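Local coordinates for protein cytosol aminopeptidase (Staphylococcus aureus subsp. aureus, PDB 3KZW) that probably acts as a metal-dependent leucyl aminopeptidase, removing amino-terminal residues from peptides in the cytosol, at residues Ile266-Leu280 with Ile317-Gly331. Sequence-based numbering, arbitrary orientation.
Sequences ITYNGKDKDEAPIAL and IEAASRLQLPVNIVG
Strand 328-331 lies between the two strands of 266-280, antiparallel to 266-269 (axes 178° apart) and parallel to 278-280, with Tyr268 and Ile329 exchanging two backbone hydrogen bonds and Ile278 N reaching Asn328 O at 2.7 Å. From the strand itself, on the sheet face it shares with Asn269, Asn328 sends its side chain toward the loop that joins the two outer strands. Its CG stands anti to the carbonyl carbon (chi1 -69°), which carries the amide in among the loop peptides. ND2 donates to Lys273 O at 3.1 Å and to Glu275 O at 3.0 Å, both acceptors lying close to the amide plane, while OD1 receives a weak but straight bond from Lys271 N (3.4 Å). Above this amide the Lys271 chain runs across at about a right angle, CG 3.5 Å from OD1, and NZ goes on to a salt bridge with Glu275 OE2. On the sheet face shared with Ile266 and Ile329, Tyr268 extends with CG anti to its own N (chi1 165°) beneath the end of helix 308-322. Ser321 N sits over one ring face, offset toward the rim, and OH donates at 2.8 Å to Leu325 O, the carbonyl of the residue whose N closes the Schellman motif at the helix end. Beside it, Ile266 CG2 meets Ile317 CD1 at 3.8 Å. Chemically, two ND2 bonds and a weaker one to OD1 satisfy a buried amide and tie the strand connection to Asn328, and the tyrosine hydroxyl ties the helix-to-strand turn to the catalytic-domain sheet.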
# COMPACT_ATOMS: atom_id res chain seq x y z
N ILE A 266 -20.01 -9.02 38.52
CA ILE A 266 -19.24 -9.28 39.74
C ILE A 266 -19.60 -8.25 40.80
O ILE A 266 -19.39 -7.05 40.60
CB ILE A 266 -17.71 -9.22 39.45
CG1 ILE A 266 -17.32 -10.22 38.36
CG2 ILE A 266 -16.91 -9.48 40.72
CD1 ILE A 266 -15.96 -9.95 37.74
N THR A 267 -20.15 -8.70 41.92
CA THR A 267 -20.50 -7.78 43.01
C THR A 267 -19.66 -8.02 44.26
O THR A 267 -19.44 -9.15 44.67
CB THR A 267 -22.01 -7.84 43.37
OG1 THR A 267 -22.38 -9.19 43.66
CG2 THR A 267 -22.87 -7.32 42.23
N TYR A 268 -19.18 -6.92 44.84
CA TYR A 268 -18.47 -6.95 46.11
C TYR A 268 -19.02 -5.86 47.02
O TYR A 268 -18.91 -4.67 46.71
CB TYR A 268 -16.96 -6.77 45.88
CG TYR A 268 -16.18 -6.43 47.13
CD1 TYR A 268 -15.92 -7.40 48.11
CD2 TYR A 268 -15.69 -5.14 47.34
CE1 TYR A 268 -15.20 -7.08 49.26
CE2 TYR A 268 -14.97 -4.82 48.48
CZ TYR A 268 -14.73 -5.79 49.44
OH TYR A 268 -14.01 -5.47 50.57
N ASN A 269 -19.61 -6.27 48.14
CA ASN A 269 -20.17 -5.34 49.11
C ASN A 269 -19.27 -5.21 50.34
O ASN A 269 -19.45 -5.91 51.33
CB ASN A 269 -21.60 -5.75 49.49
CG ASN A 269 -22.56 -5.65 48.31
OD1 ASN A 269 -22.83 -4.57 47.80
ND2 ASN A 269 -23.09 -6.80 47.89
N GLY A 270 -18.31 -4.29 50.25
CA GLY A 270 -17.28 -4.14 51.28
C GLY A 270 -17.66 -3.30 52.49
O GLY A 270 -16.98 -3.34 53.51
N LYS A 271 -18.73 -2.52 52.37
CA LYS A 271 -19.20 -1.73 53.51
C LYS A 271 -20.61 -2.14 53.93
O LYS A 271 -21.02 -1.95 55.07
CB LYS A 271 -19.01 -0.22 53.29
CG LYS A 271 -19.50 0.35 51.97
CD LYS A 271 -19.35 1.86 51.96
CE LYS A 271 -19.69 2.45 50.60
NZ LYS A 271 -19.53 3.93 50.57
N ASP A 272 -21.27 -2.87 53.03
CA ASP A 272 -22.50 -3.62 53.32
C ASP A 272 -23.73 -2.72 53.35
O ASP A 272 -24.87 -3.20 53.27
CB ASP A 272 -22.40 -4.43 54.64
CG ASP A 272 -21.28 -5.48 54.61
OD1 ASP A 272 -21.17 -6.22 53.61
OD2 ASP A 272 -20.52 -5.56 55.60
N LYS A 273 -23.49 -1.41 53.47
CA LYS A 273 -24.54 -0.41 53.40
C LYS A 273 -25.27 -0.49 52.06
O LYS A 273 -24.71 -0.94 51.05
CB LYS A 273 -23.95 1.00 53.57
CG LYS A 273 -23.42 1.32 54.96
CD LYS A 273 -23.16 2.81 55.10
CE LYS A 273 -22.81 3.20 56.53
NZ LYS A 273 -21.43 2.80 56.91
N ASP A 274 -26.53 -0.06 52.06
CA ASP A 274 -27.32 0.07 50.83
C ASP A 274 -26.80 1.22 49.97
O ASP A 274 -27.57 1.89 49.28
CB ASP A 274 -28.80 0.28 51.17
CG ASP A 274 -29.01 1.20 52.37
OD1 ASP A 274 -28.05 1.91 52.78
OD2 ASP A 274 -30.14 1.22 52.92
N GLU A 275 -25.48 1.44 50.03
CA GLU A 275 -24.85 2.56 49.36
C GLU A 275 -24.53 2.27 47.90
O GLU A 275 -24.02 1.20 47.56
CB GLU A 275 -23.60 3.02 50.11
CG GLU A 275 -22.81 4.11 49.39
CD GLU A 275 -22.37 5.25 50.29
OE1 GLU A 275 -23.08 5.56 51.27
OE2 GLU A 275 -21.31 5.84 50.00
N ALA A 276 -24.85 3.25 47.06
CA ALA A 276 -24.50 3.28 45.64
C ALA A 276 -23.09 2.73 45.37
O ALA A 276 -22.10 3.24 45.91
CB ALA A 276 -24.62 4.70 45.11
N PRO A 277 -23.01 1.68 44.53
CA PRO A 277 -21.73 1.03 44.24
C PRO A 277 -20.89 1.81 43.23
O PRO A 277 -21.37 2.76 42.61
CB PRO A 277 -22.16 -0.32 43.65
CG PRO A 277 -23.46 -0.04 43.00
CD PRO A 277 -24.13 1.04 43.81
N ILE A 278 -19.63 1.41 43.10
CA ILE A 278 -18.75 1.92 42.05
C ILE A 278 -18.78 0.91 40.90
O ILE A 278 -18.49 -0.27 41.10
CB ILE A 278 -17.32 2.14 42.56
CG1 ILE A 278 -17.30 3.27 43.60
CG2 ILE A 278 -16.37 2.46 41.41
CD1 ILE A 278 -16.09 3.27 44.51
N ALA A 279 -19.16 1.38 39.71
CA ALA A 279 -19.24 0.52 38.54
C ALA A 279 -17.91 0.46 37.81
O ALA A 279 -17.36 1.48 37.42
CB ALA A 279 -20.34 0.99 37.60
N LEU A 280 -17.41 -0.76 37.63
CA LEU A 280 -16.20 -1.00 36.85
C LEU A 280 -16.52 -1.88 35.65
O LEU A 280 -16.85 -3.06 35.80
CB LEU A 280 -15.10 -1.62 37.72
CG LEU A 280 -14.64 -0.87 38.98
CD1 LEU A 280 -13.65 -1.72 39.76
CD2 LEU A 280 -14.03 0.48 38.65
N ILE A 317 -10.94 -5.88 41.54
CA ILE A 317 -11.91 -6.44 42.48
C ILE A 317 -11.24 -7.48 43.40
O ILE A 317 -11.54 -7.53 44.60
CB ILE A 317 -13.15 -7.01 41.75
CG1 ILE A 317 -13.91 -5.89 41.04
CG2 ILE A 317 -14.07 -7.74 42.73
CD1 ILE A 317 -14.89 -6.35 39.98
N GLU A 318 -10.34 -8.27 42.83
CA GLU A 318 -9.56 -9.25 43.60
C GLU A 318 -8.74 -8.57 44.69
O GLU A 318 -8.68 -9.06 45.83
CB GLU A 318 -8.65 -10.07 42.66
CG GLU A 318 -7.61 -10.95 43.36
CD GLU A 318 -8.20 -12.19 44.03
OE1 GLU A 318 -9.43 -12.41 43.96
OE2 GLU A 318 -7.42 -12.97 44.63
N ALA A 319 -8.11 -7.44 44.35
CA ALA A 319 -7.31 -6.68 45.30
C ALA A 319 -8.18 -6.04 46.37
O ALA A 319 -7.85 -6.09 47.56
CB ALA A 319 -6.49 -5.63 44.58
N ALA A 320 -9.30 -5.44 45.96
CA ALA A 320 -10.22 -4.77 46.87
C ALA A 320 -10.80 -5.73 47.92
O ALA A 320 -10.95 -5.36 49.09
CB ALA A 320 -11.33 -4.07 46.10
N SER A 321 -11.12 -6.95 47.49
CA SER A 321 -11.72 -7.95 48.37
C SER A 321 -10.72 -8.54 49.36
O SER A 321 -11.04 -8.76 50.53
CB SER A 321 -12.39 -9.06 47.56
OG SER A 321 -11.45 -9.79 46.80
N ARG A 322 -9.50 -8.79 48.88
CA ARG A 322 -8.43 -9.33 49.72
C ARG A 322 -7.91 -8.31 50.72
O ARG A 322 -7.43 -8.67 51.80
CB ARG A 322 -7.28 -9.87 48.87
CG ARG A 322 -7.54 -11.27 48.32
CD ARG A 322 -6.40 -11.72 47.42
NE ARG A 322 -5.19 -12.04 48.17
CZ ARG A 322 -4.03 -12.40 47.61
NH1 ARG A 322 -3.92 -12.50 46.29
NH2 ARG A 322 -2.99 -12.67 48.38
N LEU A 323 -8.00 -7.03 50.37
CA LEU A 323 -7.65 -5.94 51.28
C LEU A 323 -8.83 -5.58 52.18
O LEU A 323 -8.67 -4.78 53.11
CB LEU A 323 -7.16 -4.71 50.51
CG LEU A 323 -5.85 -4.81 49.72
CD1 LEU A 323 -5.52 -3.47 49.10
CD2 LEU A 323 -4.71 -5.30 50.59
N GLN A 324 -9.99 -6.17 51.90
CA GLN A 324 -11.23 -5.93 52.65
C GLN A 324 -11.56 -4.44 52.76
O GLN A 324 -11.85 -3.93 53.85
CB GLN A 324 -11.17 -6.60 54.03
CG GLN A 324 -11.27 -8.12 53.99
CD GLN A 324 -10.93 -8.77 55.32
OE1 GLN A 324 -9.95 -8.41 55.97
NE2 GLN A 324 -11.74 -9.73 55.72
N LEU A 325 -11.52 -3.76 51.62
CA LEU A 325 -11.79 -2.33 51.54
C LEU A 325 -13.27 -2.03 51.75
O LEU A 325 -14.12 -2.74 51.21
CB LEU A 325 -11.32 -1.76 50.20
CG LEU A 325 -9.84 -1.87 49.82
CD1 LEU A 325 -9.62 -1.31 48.43
CD2 LEU A 325 -8.93 -1.16 50.83
N PRO A 326 -13.58 -0.99 52.54
CA PRO A 326 -14.96 -0.60 52.80
C PRO A 326 -15.60 0.13 51.61
O PRO A 326 -15.97 1.30 51.72
CB PRO A 326 -14.85 0.32 54.02
CG PRO A 326 -13.49 0.90 53.93
CD PRO A 326 -12.62 -0.14 53.29
N VAL A 327 -15.71 -0.58 50.48
CA VAL A 327 -16.32 -0.03 49.27
C VAL A 327 -17.26 -1.03 48.61
O VAL A 327 -17.05 -2.24 48.70
CB VAL A 327 -15.26 0.43 48.22
CG1 VAL A 327 -14.56 1.70 48.67
CG2 VAL A 327 -14.24 -0.68 47.94
N ASN A 328 -18.31 -0.52 47.97
CA ASN A 328 -19.20 -1.35 47.18
C ASN A 328 -18.82 -1.25 45.71
O ASN A 328 -18.72 -0.16 45.16
CB ASN A 328 -20.66 -0.96 47.38
CG ASN A 328 -21.18 -1.31 48.77
OD1 ASN A 328 -20.53 -2.02 49.54
ND2 ASN A 328 -22.36 -0.80 49.10
N ILE A 329 -18.59 -2.41 45.08
CA ILE A 329 -18.19 -2.46 43.68
C ILE A 329 -19.10 -3.41 42.89
O ILE A 329 -19.40 -4.52 43.34
CB ILE A 329 -16.71 -2.91 43.50
CG1 ILE A 329 -15.76 -1.94 44.20
CG2 ILE A 329 -16.35 -3.04 42.03
CD1 ILE A 329 -14.36 -2.48 44.40
N VAL A 330 -19.55 -2.94 41.72
CA VAL A 330 -20.19 -3.80 40.74
C VAL A 330 -19.34 -3.83 39.47
O VAL A 330 -19.05 -2.78 38.89
CB VAL A 330 -21.68 -3.41 40.47
CG1 VAL A 330 -21.80 -1.98 39.93
CG2 VAL A 330 -22.33 -4.41 39.52
N GLY A 331 -18.92 -5.02 39.07
CA GLY A 331 -18.10 -5.19 37.88
C GLY A 331 -18.90 -5.83 36.76
O GLY A 331 -19.55 -6.85 36.97